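Local coordinates for polycomb protein Scm (Drosophila melanogaster, PDB 5J8Y) that pairs through its SAM domain with the SAM domain of Sfmbt, a pairing thought to link PRC1 to PhoRC at Polycomb response elements, at residues I11-V14 and I15-I18; I64-L67 and V68-V71. All coordinates share one frame; numbering follows the deposited sequence.

Contact 1 of 2, residues I11-V14 and I15-I18; sequences IEEV and IQYI
In the first helix of the SAM domain, helix 11-21, Ile11 meets Ile15 one turn later, an example of how two successive amphipathic turns sort their side chains. Four consecutive i to i+4 hydrogen bonds build them, from Ile15 N to Ile11 O through Ile18 N to Val14 O, the last 3.1 Å long and nearly straight at 169°. On the apolar side CG2 of Ile11 touches CD1 of Ile15 at 4.0 Å, the two branched chains crossing at a slant. The CG1 branch of Ile15 lies beside its own backbone N (chi1 -73°), which carries CD1 back over the preceding turn to 3.7 Å from Ile11 O. Glu12 bends at chi2 (-55°) and runs alongside Ile15, pointing the same way, with OE1 4.1 Å from CD1 of Ile15; its OE2 forms a salt bridge with Arg33 of helix 29-34. Tyr17 swings the other way: its CB lies 3.3 Å from Val14 O, and the ring leads off towards helix 58-71. The chemistry thus divides this part of the helix: Ile11 rests on Ile15, while Val14 and Ile15 pack on Phe32, and the carboxylate of Glu12 passes along an apolar neighbour to a partner that probably offsets its charge.

Contact 2 of 2, residues I64-L67 and V68-V71; sequences ICNL and VNKV
Lys70 reaches back along Leu67 near the C-terminal end of helix 58-71, and its course can be followed atom by atom. Lys70 CB lies 3.5 Å from Leu67 O, and Lys70 CG, set beside the backbone N (chi1 -66°), passes 3.6 Å from Asn66 O. From there the chain is extended, so that CD skirts the CD2 methyl of Leu67 and Lys70 NZ ends 3.6 Å from Leu67 CD2. The backbone N of Lys70 bonds Asn66 O and, weakly at 129°, Leu67 O, sharing its hydrogen between i-4 and i-3 carbonyls. One residue earlier, Asn69 folds its amide back over the previous turn, with CG only 3.1 Å from Cys65 O, and OD1 accepts a hydrogen bond from Leu78 N. With an alanine in place of Asn69, Leu78 N is likely to lose its side-chain acceptor, and the C-terminal tail one of its ties to the helix. On the inner side CG2 of Val68 lies 3.3 Å from Ile64 O. Ile64 and Cys65 pack on Met50 of helix 47-53, whereas Leu67, Lys70 and Val71 face helix 11-21, so helix 58-71 packs against both.

In the fold
Followed from the N terminus, the chain makes contact 1 within helix 11-21, runs through helices 29-34, 39-44 and 47-53, and makes contact 2 near the end of helix 58-71. Each contact joins successive turns of one helix and closes no loop; the two stand in series, neither nested nor crossed. Their centres are 12 Å apart, yet they meet directly: Tyr17 OH lies 2.7 Å from Leu67 O in a probable hydrogen bond, and Ile18 CD1 packs 3.5 Å from Leu67 CD1. The first and last helices of the SAM bundle are thereby joined.

Contact 1 of 2, residues I11-V14 and I15-I18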
ATOM      1  N   ILE A  11      11.946   3.576   0.075  1.00 22.76           N
ATOM      2  CA  ILE A  11      11.693   3.226  -1.306  1.00 22.85           C
ATOM      3  C   ILE A  11      12.995   2.811  -2.007  1.00 24.59           C
ATOM      4  O   ILE A  11      13.043   1.813  -2.675  1.00 22.62           O
ATOM      5  CB  ILE A  11      11.028   4.374  -2.059  1.00 22.70           C
ATOM      6  CG1 ILE A  11       9.640   4.632  -1.499  1.00 24.26           C
ATOM      7  CG2 ILE A  11      10.918   4.048  -3.522  1.00 22.96           C
ATOM      8  CD1 ILE A  11       9.093   5.998  -1.823  1.00 21.56           C
ATOM      9  N   GLU A  12      14.041   3.605  -1.850  1.00 23.39           N
ATOM     10  CA  GLU A  12      15.292   3.313  -2.531  1.00 24.43           C
ATOM     11  C   GLU A  12      15.845   1.959  -2.075  1.00 24.57           C
ATOM     12  O   GLU A  12      16.398   1.227  -2.862  1.00 24.51           O
ATOM     13  CB  GLU A  12      16.297   4.429  -2.295  1.00 24.79           C
ATOM     14  CG  GLU A  12      15.876   5.732  -2.939  1.00 23.89           C
ATOM     15  CD  GLU A  12      15.596   5.587  -4.422  1.00 24.27           C
ATOM     16  OE1 GLU A  12      16.300   4.851  -5.105  1.00 26.22           O
ATOM     17  OE2 GLU A  12      14.662   6.187  -4.890  1.00 23.41           O
ATOM     18  N   GLU A  13      15.667   1.647  -0.796  1.00 24.17           N
ATOM     19  CA  GLU A  13      16.201   0.407  -0.245  1.00 26.06           C
ATOM     20  C   GLU A  13      15.419  -0.799  -0.758  1.00 24.59           C
ATOM     21  O   GLU A  13      15.979  -1.879  -0.928  1.00 25.75           O
ATOM     22  CB  GLU A  13      16.182   0.453   1.287  1.00 26.85           C
ATOM     23  CG  GLU A  13      17.191   1.438   1.871  1.00 27.04           C
ATOM     24  CD  GLU A  13      17.165   1.492   3.386  1.00 27.63           C
ATOM     25  OE1 GLU A  13      16.097   1.236   3.979  1.00 26.19           O
ATOM     26  OE2 GLU A  13      18.219   1.793   3.985  1.00 27.93           O
ATOM     27  N   VAL A  14      14.125  -0.613  -1.001  1.00 24.84           N
ATOM     28  CA  VAL A  14      13.317  -1.641  -1.649  1.00 24.51           C
ATOM     29  C   VAL A  14      13.859  -1.899  -3.050  1.00 25.16           C
ATOM     30  O   VAL A  14      14.102  -3.040  -3.429  1.00 23.62           O
ATOM     31  CB  VAL A  14      11.828  -1.232  -1.733  1.00 23.55           C
ATOM     32  CG1 VAL A  14      11.058  -2.131  -2.705  1.00 23.38           C
ATOM     33  CG2 VAL A  14      11.185  -1.278  -0.359  1.00 23.31           C
ATOM     34  N   ILE A  15      14.082  -0.855  -3.828  1.00 25.88           N
ATOM     35  CA  ILE A  15      14.619  -0.943  -5.166  1.00 24.60           C
ATOM     36  C   ILE A  15      15.958  -1.647  -5.198  1.00 26.68           C
ATOM     37  O   ILE A  15      16.186  -2.427  -6.029  1.00 27.12           O
ATOM     38  CB  ILE A  15      14.702   0.447  -5.815  1.00 26.17           C
ATOM     39  CG1 ILE A  15      13.326   0.941  -6.178  1.00 23.01           C
ATOM     40  CG2 ILE A  15      15.574   0.461  -7.050  1.00 27.39           C
ATOM     41  CD1 ILE A  15      13.227   2.399  -6.371  1.00 23.94           C
ATOM     42  N   GLN A  16      16.809  -1.321  -4.255  1.00 27.56           N
ATOM     43  CA  GLN A  16      18.125  -1.888  -4.103  1.00 28.59           C
ATOM     44  C   GLN A  16      17.987  -3.392  -3.890  1.00 28.24           C
ATOM     45  O   GLN A  16      18.703  -4.145  -4.445  1.00 26.72           O
ATOM     46  CB  GLN A  16      18.855  -1.248  -2.917  1.00 31.81           C
ATOM     47  CG  GLN A  16      20.261  -1.736  -2.632  1.00 39.09           C
ATOM     48  CD  GLN A  16      20.865  -1.298  -1.292  1.00 44.10           C
ATOM     49  OE1 GLN A  16      20.232  -0.727  -0.440  1.00 42.21           O
ATOM     50  NE2 GLN A  16      22.123  -1.620  -1.113  1.00 54.64           N
ATOM     51  N   TYR A  17      17.022  -3.794  -3.094  1.00 25.47           N
ATOM     52  CA  TYR A  17      16.798  -5.209  -2.827  1.00 24.82           C
ATOM     53  C   TYR A  17      16.443  -5.920  -4.132  1.00 25.79           C
ATOM     54  O   TYR A  17      17.102  -6.836  -4.547  1.00 28.72           O
ATOM     55  CB  TYR A  17      15.707  -5.414  -1.757  1.00 24.77           C
ATOM     56  CG  TYR A  17      15.265  -6.853  -1.602  1.00 22.99           C
ATOM     57  CD1 TYR A  17      16.147  -7.826  -1.214  1.00 24.09           C
ATOM     58  CD2 TYR A  17      13.964  -7.238  -1.868  1.00 22.31           C
ATOM     59  CE1 TYR A  17      15.751  -9.139  -1.088  1.00 23.81           C
ATOM     60  CE2 TYR A  17      13.570  -8.543  -1.747  1.00 22.21           C
ATOM     61  CZ  TYR A  17      14.460  -9.485  -1.344  1.00 21.11           C
ATOM     62  OH  TYR A  17      14.100 -10.778  -1.232  1.00 23.14           O
ATOM     63  N   ILE A  18      15.423  -5.427  -4.800  1.00 24.72           N
ATOM     64  CA  ILE A  18      14.935  -6.055  -6.003  1.00 26.68           C
ATOM     65  C   ILE A  18      16.018  -6.083  -7.111  1.00 29.01           C
ATOM     66  O   ILE A  18      16.218  -7.097  -7.753  1.00 30.22           O
ATOM     67  CB  ILE A  18      13.642  -5.364  -6.482  1.00 25.46           C
ATOM     68  CG1 ILE A  18      12.560  -5.431  -5.400  1.00 26.23           C
ATOM     69  CG2 ILE A  18      13.150  -5.988  -7.754  1.00 26.73           C
ATOM     70  CD1 ILE A  18      12.272  -6.816  -4.872  1.00 26.72           C
TER

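Contact 2 of 2, residues I64-L67 and V68-V71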
ATOM      1  N   ILE A  64       8.860 -10.546  -8.567  1.00 24.28           N
ATOM      2  CA  ILE A  64       8.687  -9.661  -7.414  1.00 23.59           C
ATOM      3  C   ILE A  64       7.977 -10.388  -6.273  1.00 20.46           C
ATOM      4  O   ILE A  64       8.347 -10.233  -5.111  1.00 17.18           O
ATOM      5  CB  ILE A  64       7.893  -8.389  -7.790  1.00 21.75           C
ATOM      6  CG1 ILE A  64       8.720  -7.518  -8.739  1.00 23.68           C
ATOM      7  CG2 ILE A  64       7.532  -7.582  -6.544  1.00 23.39           C
ATOM      8  CD1 ILE A  64       7.939  -6.400  -9.391  1.00 24.37           C
ATOM      9  N   CYS A  65       6.955 -11.173  -6.604  1.00 23.06           N
ATOM     10  CA  CYS A  65       6.272 -11.983  -5.602  1.00 21.48           C
ATOM     11  C   CYS A  65       7.267 -12.869  -4.865  1.00 17.76           C
ATOM     12  O   CYS A  65       7.218 -12.988  -3.643  1.00 21.08           O
ATOM     13  CB  CYS A  65       5.183 -12.846  -6.245  1.00 20.39           C
ATOM     14  SG  CYS A  65       3.641 -11.973  -6.604  1.00 22.20           S
ATOM     15  N   ASN A  66       8.175 -13.464  -5.632  1.00 22.62           N
ATOM     16  CA  ASN A  66       9.187 -14.323  -5.076  1.00 21.69           C
ATOM     17  C   ASN A  66      10.117 -13.592  -4.129  1.00 20.20           C
ATOM     18  O   ASN A  66      10.390 -14.048  -3.094  1.00 20.80           O
ATOM     19  CB  ASN A  66       9.945 -15.062  -6.174  1.00 24.85           C
ATOM     20  CG  ASN A  66       9.081 -16.103  -6.897  1.00 28.40           C
ATOM     21  OD1 ASN A  66       8.134 -16.621  -6.357  1.00 27.06           O
ATOM     22  ND2 ASN A  66       9.430 -16.392  -8.124  1.00 27.59           N
ATOM     23  N   LEU A  67      10.576 -12.439  -4.543  1.00 21.46           N
ATOM     24  CA  LEU A  67      11.480 -11.628  -3.749  1.00 20.94           C
ATOM     25  C   LEU A  67      10.828 -11.214  -2.418  1.00 18.10           C
ATOM     26  O   LEU A  67      11.423 -11.294  -1.393  1.00 19.23           O
ATOM     27  CB  LEU A  67      11.958 -10.432  -4.556  1.00 21.16           C
ATOM     28  CG  LEU A  67      12.936 -10.833  -5.673  1.00 23.61           C
ATOM     29  CD1 LEU A  67      13.254  -9.696  -6.609  1.00 25.14           C
ATOM     30  CD2 LEU A  67      14.196 -11.394  -5.067  1.00 26.13           C
ATOM     31  N   VAL A  68       9.580 -10.813  -2.471  1.00 19.07           N
ATOM     32  CA  VAL A  68       8.860 -10.424  -1.262  1.00 17.56           C
ATOM     33  C   VAL A  68       8.728 -11.633  -0.334  1.00 19.67           C
ATOM     34  O   VAL A  68       8.900 -11.516   0.876  1.00 19.83           O
ATOM     35  CB  VAL A  68       7.466  -9.843  -1.586  1.00 18.84           C
ATOM     36  CG1 VAL A  68       6.676  -9.562  -0.305  1.00 18.35           C
ATOM     37  CG2 VAL A  68       7.604  -8.566  -2.391  1.00 17.48           C
ATOM     38  N   ASN A  69       8.457 -12.786  -0.919  1.00 17.87           N
ATOM     39  CA  ASN A  69       8.338 -14.004  -0.173  1.00 20.22           C
ATOM     40  C   ASN A  69       9.585 -14.355   0.596  1.00 20.82           C
ATOM     41  O   ASN A  69       9.476 -14.905   1.610  1.00 19.92           O
ATOM     42  CB  ASN A  69       7.901 -15.184  -1.026  1.00 18.88           C
ATOM     43  CG  ASN A  69       6.495 -15.091  -1.461  1.00 18.93           C
ATOM     44  OD1 ASN A  69       5.742 -14.346  -0.958  1.00 19.10           O
ATOM     45  ND2 ASN A  69       6.176 -15.841  -2.420  1.00 19.10           N
ATOM     46  N   LYS A  70      10.755 -14.030   0.094  1.00 20.65           N
ATOM     47  CA  LYS A  70      11.983 -14.284   0.809  1.00 19.87           C
ATOM     48  C   LYS A  70      12.148 -13.511   2.121  1.00 21.11           C
ATOM     49  O   LYS A  70      12.840 -13.916   2.951  1.00 20.02           O
ATOM     50  CB  LYS A  70      13.187 -14.050  -0.083  1.00 22.43           C
ATOM     51  CG  LYS A  70      13.303 -15.017  -1.250  1.00 25.76           C
ATOM     52  CD  LYS A  70      14.294 -14.511  -2.271  1.00 29.61           C
ATOM     53  CE  LYS A  70      14.515 -15.509  -3.369  1.00 34.94           C
ATOM     54  NZ  LYS A  70      14.939 -14.841  -4.620  1.00 36.11           N
ATOM     55  N   VAL A  71      11.493 -12.377   2.256  1.00 20.64           N
ATOM     56  CA  VAL A  71      11.732 -11.461   3.373  1.00 21.85           C
ATOM     57  C   VAL A  71      10.478 -11.085   4.170  1.00 21.56           C
ATOM     58  O   VAL A  71      10.573 -10.348   5.152  1.00 21.61           O
ATOM     59  CB  VAL A  71      12.385 -10.154   2.877  1.00 19.91           C
ATOM     60  CG1 VAL A  71      13.781 -10.429   2.340  1.00 20.85           C
ATOM     61  CG2 VAL A  71      11.518  -9.491   1.815  1.00 20.51           C
TER